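Local atomic coordinates of FEZ-1 protein (Fluoribacter gormanii, PDB entry 5WCK), a protein that probably hydrolyses beta-lactam antibiotics as a monomeric, zinc-dependent subclass B3 metallo-beta-lactamase. Residues K191-E194 and D195-S199; N251-Y254 and T255-K259; Y225-L228 and S229-Q232. The protein carries 2 engineered substitutions. All blocks are in the same frame, centred on the assembly; numbering follows the deposited sequence.

Contact 1: residues K191-E194 and D195-S199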
loop_
_atom_site.group_PDB
_atom_site.type_symbol
_atom_site.label_atom_id
_atom_site.label_comp_id
_atom_site.label_asym_id
_atom_site.label_seq_id
_atom_site.Cartn_x
_atom_site.Cartn_y
_atom_site.Cartn_z
ATOM N N LYS A 191 4.589 17.116 13.465
ATOM C CA LYS A 191 4.709 17.490 12.034
ATOM C C LYS A 191 3.625 16.808 11.182
ATOM O O LYS A 191 3.720 16.826 9.941
ATOM C CB LYS A 191 6.097 17.120 11.514
ATOM C CG LYS A 191 7.210 17.969 12.117
ATOM C CD LYS A 191 8.564 17.766 11.502
ATOM C CE LYS A 191 9.572 18.735 12.084
ATOM N NZ LYS A 191 10.926 18.509 11.525
ATOM N N ILE A 192 2.596 16.224 11.806
ATOM C CA ILE A 192 1.578 15.479 11.046
ATOM C C ILE A 192 1.026 16.330 9.890
ATOM O O ILE A 192 0.945 15.812 8.772
ATOM C CB ILE A 192 0.451 14.927 11.949
ATOM C CG1 ILE A 192 -0.537 14.061 11.151
ATOM C CG2 ILE A 192 -0.248 16.017 12.754
ATOM C CD1 ILE A 192 -1.521 13.327 12.004
ATOM N N ALA A 193 0.592 17.569 10.145
ATOM C CA ALA A 193 -0.029 18.389 9.078
ATOM C C ALA A 193 1.026 18.778 8.023
ATOM O O ALA A 193 0.755 18.737 6.818
ATOM C CB ALA A 193 -0.733 19.599 9.654
ATOM N N GLU A 194 2.252 19.098 8.448
ATOM C CA GLU A 194 3.316 19.430 7.495
ATOM C C GLU A 194 3.589 18.224 6.587
ATOM O O GLU A 194 3.854 18.376 5.382
ATOM C CB GLU A 194 4.573 19.858 8.248
ATOM C CG GLU A 194 4.361 21.114 9.080
ATOM C CD GLU A 194 5.564 21.458 9.945
ATOM O OE1 GLU A 194 6.686 21.441 9.398
ATOM O OE2 GLU A 194 5.386 21.712 11.162
ATOM N N ASP A 195 3.514 17.025 7.171
ATOM C CA ASP A 195 3.749 15.774 6.457
ATOM C C ASP A 195 2.663 15.534 5.394
ATOM O O ASP A 195 2.989 15.220 4.241
ATOM C CB ASP A 195 3.884 14.610 7.444
ATOM C CG ASP A 195 5.296 14.447 7.998
ATOM O OD1 ASP A 195 6.179 15.310 7.720
ATOM O OD2 ASP A 195 5.517 13.450 8.713
ATOM N N TYR A 196 1.392 15.674 5.769
ATOM C CA TYR A 196 0.295 15.550 4.788
ATOM C C TYR A 196 0.502 16.559 3.649
ATOM O O TYR A 196 0.269 16.224 2.466
ATOM C CB TYR A 196 -1.072 15.783 5.438
ATOM C CG TYR A 196 -1.708 14.586 6.102
ATOM C CD1 TYR A 196 -2.383 13.635 5.358
ATOM C CD2 TYR A 196 -1.738 14.449 7.480
ATOM C CE1 TYR A 196 -3.035 12.560 5.951
ATOM C CE2 TYR A 196 -2.338 13.355 8.093
ATOM C CZ TYR A 196 -3.018 12.419 7.324
ATOM O OH TYR A 196 -3.666 11.359 7.913
ATOM N N LYS A 197 0.896 17.784 3.993
ATOM C CA LYS A 197 1.075 18.828 2.960
ATOM C C LYS A 197 2.191 18.442 1.995
ATOM O O LYS A 197 2.068 18.613 0.781
ATOM C CB LYS A 197 1.303 20.192 3.617
ATOM C CG LYS A 197 0.075 20.704 4.347
ATOM C CD LYS A 197 0.321 21.921 5.216
ATOM C CE LYS A 197 -0.835 22.226 6.142
ATOM N NZ LYS A 197 -0.530 23.430 6.965
ATOM N N HIS A 198 3.270 17.884 2.533
ATOM C CA HIS A 198 4.355 17.388 1.709
ATOM C C HIS A 198 3.862 16.266 0.796
ATOM O O HIS A 198 4.183 16.239 -0.391
ATOM C CB HIS A 198 5.531 16.920 2.574
ATOM C CG HIS A 198 6.633 16.335 1.772
ATOM N ND1 HIS A 198 7.435 17.111 0.949
ATOM C CD2 HIS A 198 7.045 15.062 1.627
ATOM C CE1 HIS A 198 8.318 16.320 0.356
ATOM N NE2 HIS A 198 8.091 15.074 0.729
ATOM N N SER A 199 3.074 15.332 1.346
ATOM C CA SER A 199 2.533 14.234 0.554
ATOM C C SER A 199 1.692 14.776 -0.609
ATOM O O SER A 199 1.735 14.250 -1.715
ATOM C CB SER A 199 1.724 13.301 1.374
ATOM O OG SER A 199 2.549 12.567 2.252
#
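Ile192 runs alongside Tyr196, which follows it one turn on. The CG1-CD1 branch of Ile192 does the touching: its CG1 is 3.6 Å from CE2 of Tyr196. CD1 of Ile192 comes to the ring at its edge, in the ring plane. The isoleucine reaches the ring because CG1 stands anti to the backbone N (chi1 -175°) and CD1 continues the chain in extended form. CG of Tyr196 lies beside its own backbone N, which brings ring atom CD2 to 3.3 Å from O of Ile192. The phenol OH is hydrogen-bonded to the carbonyl of Gly176, so the ring is held at its far end as well.

These residues form the first turns of helix 192-204, with Lys191 at the N-cap position. The helix is the crossover of a beta-alpha-beta unit between strands 165-172 and 210-213. Tyr196 is buried, and its side chain is about 4 Å from that of the zinc ligand His149 (nearest atoms) and about 8 Å from a zinc ion.

The first helical bond runs from N of Asp195 to O of Lys191 at 2.8 Å. The carboxylate of Asp195 lies beside the Lys191 carbonyl, and its OD2 is hydrogen-bonded to OH of Tyr189. Lys197 runs extended back along the helix towards its start. Its CG lies 3.2 Å from O of Ala193, the carbonyl that also accepts the Lys197 N-H at 3.0 Å. Farther out, CE of Lys197 is 4.4 Å from CB of Ala193. Phe253 of helix 239-262 touches both residues on this flank.

Contact 2: residues N251-Y254 and T255-K259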
loop_
_atom_site.group_PDB
_atom_site.type_symbol
_atom_site.label_atom_id
_atom_site.label_comp_id
_atom_site.label_asym_id
_atom_site.label_seq_id
_atom_site.Cartn_x
_atom_site.Cartn_y
_atom_site.Cartn_z
ATOM N N ASN A 251 -8.091 17.930 -1.013
ATOM C CA ASN A 251 -9.184 18.776 -0.582
ATOM C C ASN A 251 -9.749 18.253 0.751
ATOM O O ASN A 251 -10.040 19.044 1.645
ATOM C CB ASN A 251 -10.241 18.890 -1.681
ATOM C CG ASN A 251 -9.791 19.807 -2.803
ATOM O OD1 ASN A 251 -8.983 20.707 -2.579
ATOM N ND2 ASN A 251 -10.288 19.575 -4.011
ATOM N N ASP A 252 -9.901 16.926 0.894
ATOM C CA ASP A 252 -10.402 16.304 2.133
ATOM C C ASP A 252 -9.496 16.677 3.320
ATOM O O ASP A 252 -9.984 16.941 4.426
ATOM C CB ASP A 252 -10.497 14.784 2.009
ATOM C CG ASP A 252 -11.564 14.273 1.051
ATOM O OD1 ASP A 252 -12.436 15.082 0.653
ATOM O OD2 ASP A 252 -11.502 13.050 0.676
ATOM N N PHE A 253 -8.181 16.683 3.098
ATOM C CA PHE A 253 -7.242 17.027 4.142
ATOM C C PHE A 253 -7.484 18.476 4.585
ATOM O O PHE A 253 -7.589 18.757 5.795
ATOM C CB PHE A 253 -5.783 16.820 3.714
ATOM C CG PHE A 253 -4.814 17.498 4.644
ATOM C CD1 PHE A 253 -4.450 16.916 5.848
ATOM C CD2 PHE A 253 -4.311 18.756 4.359
ATOM C CE1 PHE A 253 -3.617 17.574 6.729
ATOM C CE2 PHE A 253 -3.461 19.410 5.231
ATOM C CZ PHE A 253 -3.117 18.819 6.417
ATOM N N TYR A 254 -7.576 19.398 3.623
ATOM C CA TYR A 254 -7.785 20.808 3.951
ATOM C C TYR A 254 -9.170 21.057 4.547
ATOM O O TYR A 254 -9.329 21.947 5.386
ATOM C CB TYR A 254 -7.469 21.716 2.765
ATOM C CG TYR A 254 -6.003 22.047 2.661
ATOM C CD1 TYR A 254 -5.460 23.100 3.379
ATOM C CD2 TYR A 254 -5.139 21.259 1.927
ATOM C CE1 TYR A 254 -4.112 23.388 3.326
ATOM C CE2 TYR A 254 -3.792 21.528 1.864
ATOM C CZ TYR A 254 -3.277 22.597 2.564
ATOM O OH TYR A 254 -1.951 22.850 2.485
ATOM N N THR A 255 -10.170 20.277 4.138
ATOM C CA THR A 255 -11.486 20.352 4.747
ATOM C C THR A 255 -11.403 19.974 6.238
ATOM O O THR A 255 -12.056 20.620 7.093
ATOM C CB THR A 255 -12.501 19.479 4.003
ATOM O OG1 THR A 255 -12.661 20.058 2.708
ATOM C CG2 THR A 255 -13.839 19.426 4.717
ATOM N N GLU A 256 -10.665 18.911 6.549
ATOM C CA GLU A 256 -10.541 18.443 7.937
ATOM C C GLU A 256 -9.711 19.449 8.745
ATOM O O GLU A 256 -10.009 19.724 9.899
ATOM C CB GLU A 256 -9.949 17.037 8.008
ATOM C CG GLU A 256 -9.842 16.498 9.409
ATOM C CD GLU A 256 -11.136 16.369 10.213
ATOM O OE1 GLU A 256 -11.024 16.299 11.468
ATOM O OE2 GLU A 256 -12.243 16.316 9.594
ATOM N N LEU A 257 -8.679 20.021 8.118
ATOM C CA LEU A 257 -7.882 21.026 8.767
ATOM C C LEU A 257 -8.739 22.250 9.097
ATOM O O LEU A 257 -8.706 22.756 10.233
ATOM C CB LEU A 257 -6.687 21.372 7.881
ATOM C CG LEU A 257 -5.759 22.441 8.454
ATOM C CD1 LEU A 257 -4.982 21.908 9.659
ATOM C CD2 LEU A 257 -4.818 22.935 7.388
ATOM N N LYS A 258 -9.541 22.702 8.130
ATOM C CA LYS A 258 -10.497 23.816 8.353
ATOM C C LYS A 258 -11.416 23.495 9.541
ATOM O O LYS A 258 -11.701 24.350 10.396
ATOM C CB LYS A 258 -11.299 24.054 7.068
ATOM C CG LYS A 258 -12.483 24.994 7.203
ATOM C CD LYS A 258 -13.143 25.324 5.900
ATOM C CE LYS A 258 -14.408 26.141 6.061
ATOM N NZ LYS A 258 -15.524 25.358 6.644
ATOM N N LYS A 259 -11.956 22.272 9.579
ATOM C CA LYS A 259 -12.872 21.900 10.682
ATOM C C LYS A 259 -12.141 22.010 12.026
ATOM O O LYS A 259 -12.687 22.525 13.029
ATOM C CB LYS A 259 -13.419 20.491 10.432
ATOM C CG LYS A 259 -14.427 20.034 11.463
ATOM C CD LYS A 259 -15.108 18.735 11.083
ATOM C CE LYS A 259 -16.238 18.401 12.019
ATOM N NZ LYS A 259 -16.936 17.180 11.556
HETATM O O HOH W 1 -13.196 17.895 0.712
#
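The long C-terminal helix 239-262 holds this contact, in which Tyr254 meets Leu257 and Thr255 turns back to Asn251. Leu257 extends next to the Tyr254 ring. CD2 of the leucine is 4.1 Å from CD1 of the tyrosine ring and equally near its CE1. The same methyl is 4.3 Å from CE2 of Phe253, so it touches both rings. CG of Leu257 is anti to the backbone N (chi1 180°), and a chi2 of 70° turns CD2 toward the rings.

The two aromatic neighbours also meet: CE2 of Phe253 lies over one face of the Tyr254 ring, offset toward the rim. Phe253 is on the inward side of the helix, where it packs against Tyr196, Ala193, Lys197 and Ile200 of helix 192-204. Phe253 carries the buried part of this helix-helix packing; the exposed Tyr254 adds a touch on Lys197.

On another flank, O of Asn251 accepts the N-H of Thr255 at 2.8 Å. OG1 of Thr255 stands beside its own backbone N and lies 3.0 Å from the same carbonyl O of Asn251. A water links this hydroxyl to the preceding turn, 3.0 Å from OG1 of Thr255 and 2.9 Å from OD1 of Asp252, to which it donates. NE2 of Gln248 is also hydrogen-bonded to OD1 of Asp252, and Lys249 forms a salt bridge with OD2.

Contact 3: residues Y225-L228 and S229-Q232. Engineered in segment 229-232: Ser229 (natural residue Gln).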
loop_
_atom_site.group_PDB
_atom_site.type_symbol
_atom_site.label_atom_id
_atom_site.label_comp_id
_atom_site.label_asym_id
_atom_site.label_seq_id
_atom_site.Cartn_x
_atom_site.Cartn_y
_atom_site.Cartn_z
ATOM N N TYR A 225 -12.206 -4.214 -12.751
ATOM C CA TYR A 225 -12.051 -5.658 -12.967
ATOM C C TYR A 225 -13.156 -6.160 -13.903
ATOM O O TYR A 225 -12.877 -6.940 -14.788
ATOM C CB TYR A 225 -12.075 -6.462 -11.670
ATOM C CG TYR A 225 -11.925 -7.945 -11.887
ATOM C CD1 TYR A 225 -10.700 -8.501 -12.187
ATOM C CD2 TYR A 225 -13.034 -8.781 -11.875
ATOM C CE1 TYR A 225 -10.552 -9.863 -12.418
ATOM C CE2 TYR A 225 -12.899 -10.139 -12.085
ATOM C CZ TYR A 225 -11.663 -10.684 -12.364
ATOM O OH TYR A 225 -11.550 -12.033 -12.578
ATOM N N VAL A 226 -14.391 -5.695 -13.693
ATOM C CA VAL A 226 -15.480 -6.034 -14.596
ATOM C C VAL A 226 -15.130 -5.613 -16.027
ATOM O O VAL A 226 -15.340 -6.396 -16.958
ATOM C CB VAL A 226 -16.810 -5.433 -14.127
ATOM C CG1 VAL A 226 -17.887 -5.564 -15.199
ATOM C CG2 VAL A 226 -17.268 -6.082 -12.835
ATOM N N LEU A 227 -14.595 -4.396 -16.227
ATOM C CA LEU A 227 -14.201 -3.951 -17.575
ATOM C C LEU A 227 -13.096 -4.861 -18.133
ATOM O O LEU A 227 -13.064 -5.139 -19.324
ATOM C CB LEU A 227 -13.738 -2.493 -17.533
ATOM C CG LEU A 227 -14.823 -1.463 -17.233
ATOM C CD1 LEU A 227 -14.219 -0.077 -17.128
ATOM C CD2 LEU A 227 -15.919 -1.459 -18.282
ATOM N N LEU A 228 -12.141 -5.250 -17.286
ATOM C CA LEU A 228 -11.050 -6.098 -17.736
ATOM C C LEU A 228 -11.581 -7.465 -18.183
ATOM O O LEU A 228 -11.139 -7.976 -19.235
ATOM C CB LEU A 228 -10.052 -6.268 -16.599
ATOM C CG LEU A 228 -8.849 -7.135 -16.955
ATOM C CD1 LEU A 228 -7.984 -6.449 -18.001
ATOM C CD2 LEU A 228 -8.069 -7.458 -15.704
ATOM N N SER A 229 -12.505 -8.045 -17.408
ATOM C CA SER A 229 -13.114 -9.346 -17.755
ATOM C C SER A 229 -13.856 -9.233 -19.092
ATOM O O SER A 229 -13.884 -10.213 -19.866
ATOM C CB SER A 229 -14.030 -9.849 -16.672
ATOM O OG SER A 229 -13.294 -10.173 -15.503
ATOM N N LYS A 230 -14.425 -8.054 -19.381
ATOM C CA LYS A 230 -15.136 -7.809 -20.647
ATOM C C LYS A 230 -14.158 -7.604 -21.819
ATOM O O LYS A 230 -14.598 -7.489 -22.953
ATOM C CB LYS A 230 -16.100 -6.622 -20.515
ATOM C CG LYS A 230 -17.263 -6.894 -19.574
ATOM C CD LYS A 230 -18.375 -5.863 -19.567
ATOM C CE LYS A 230 -17.942 -4.421 -19.679
ATOM N NZ LYS A 230 -19.121 -3.525 -19.763
ATOM N N GLY A 231 -12.848 -7.513 -21.547
ATOM C CA GLY A 231 -11.813 -7.401 -22.581
ATOM C C GLY A 231 -11.424 -5.972 -22.920
ATOM O O GLY A 231 -10.777 -5.736 -23.935
ATOM N N GLN A 232 -11.793 -5.021 -22.065
ATOM C CA GLN A 232 -11.456 -3.615 -22.360
ATOM C C GLN A 232 -9.935 -3.394 -22.254
ATOM O O GLN A 232 -9.326 -4.170 -21.526
ATOM C CB GLN A 232 -12.294 -2.718 -21.442
ATOM C CG GLN A 232 -11.683 -1.377 -21.156
ATOM C CD GLN A 232 -12.668 -0.309 -20.802
ATOM O OE1 GLN A 232 -13.847 -0.413 -21.066
ATOM N NE2 GLN A 232 -12.132 0.767 -20.270
#
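Ser229, an engineered residue that is glutamine in the natural sequence, sets its OG over one face of the Tyr225 ring. The oxygen is offset toward the rim and lies 3.4 Å from CE2 of Tyr225. With CG of Tyr225 anti to the backbone N (chi1 180°), the ring turns one face to OG of Ser229. The N-H of Ser229 gives a hydrogen bond of 2.9 Å to O of Tyr225.

The tight part is the backbone at the end of helix 221-229. It closes in a Schellman motif. N of Gln232 donates to O of Leu227 at 3.0 Å, and N of Gly231 donates to O of Leu228 at 2.9 Å. The first bond is fairly straight (N-H...O 161°). In the second, the donor stands above the carbonyl plane. Gly231 has a positive phi of 93°, a backbone conformation in which a beta carbon would collide with O of Lys230.

The side-chain packing beyond it is looser and lies at the surface. Gln232 lies along Leu227, with OE1 of Gln232 3.6 Å from CD2 of Leu227. Lys230 crosses Leu227 at a slant, its chain bent at chi3, and brings CE to 3.8 Å from CD2 of that leucine. Gln232 and Lys230 are both exposed.

On the protein side, Tyr225 meets Phe8 edge-to-face and also meets the ring of Phe11 at the start of strand 11-14. Leu227 and Leu228 touch Pro235 in the loop that leads from helix 221-229 to helix 239-262.

Contacts 1 and 2 lie on adjoining helices, 192-204 and 239-262, and touch directly: CB of Tyr196 is 3.4 Å from CE1 of Phe253. Each has a buried inner side and an exposed outer one. Contact 1 approaches the zinc site through Tyr196, while contact 2 lies farther out. Contact 3 is a surface contact away from the annotated sites, its centre about 37 Å from that of contact 1. Its helix 221-229 precedes helix 239-262 in the chain. Regular helical bonds dominate the first two contacts, whereas contact 3 adds a Schellman motif at Gly231 to its last helical bonds. Contacts 1 and 2 pair aromatic with aliphatic side chains; in contact 3 polar chains lie against Tyr225 and Leu227.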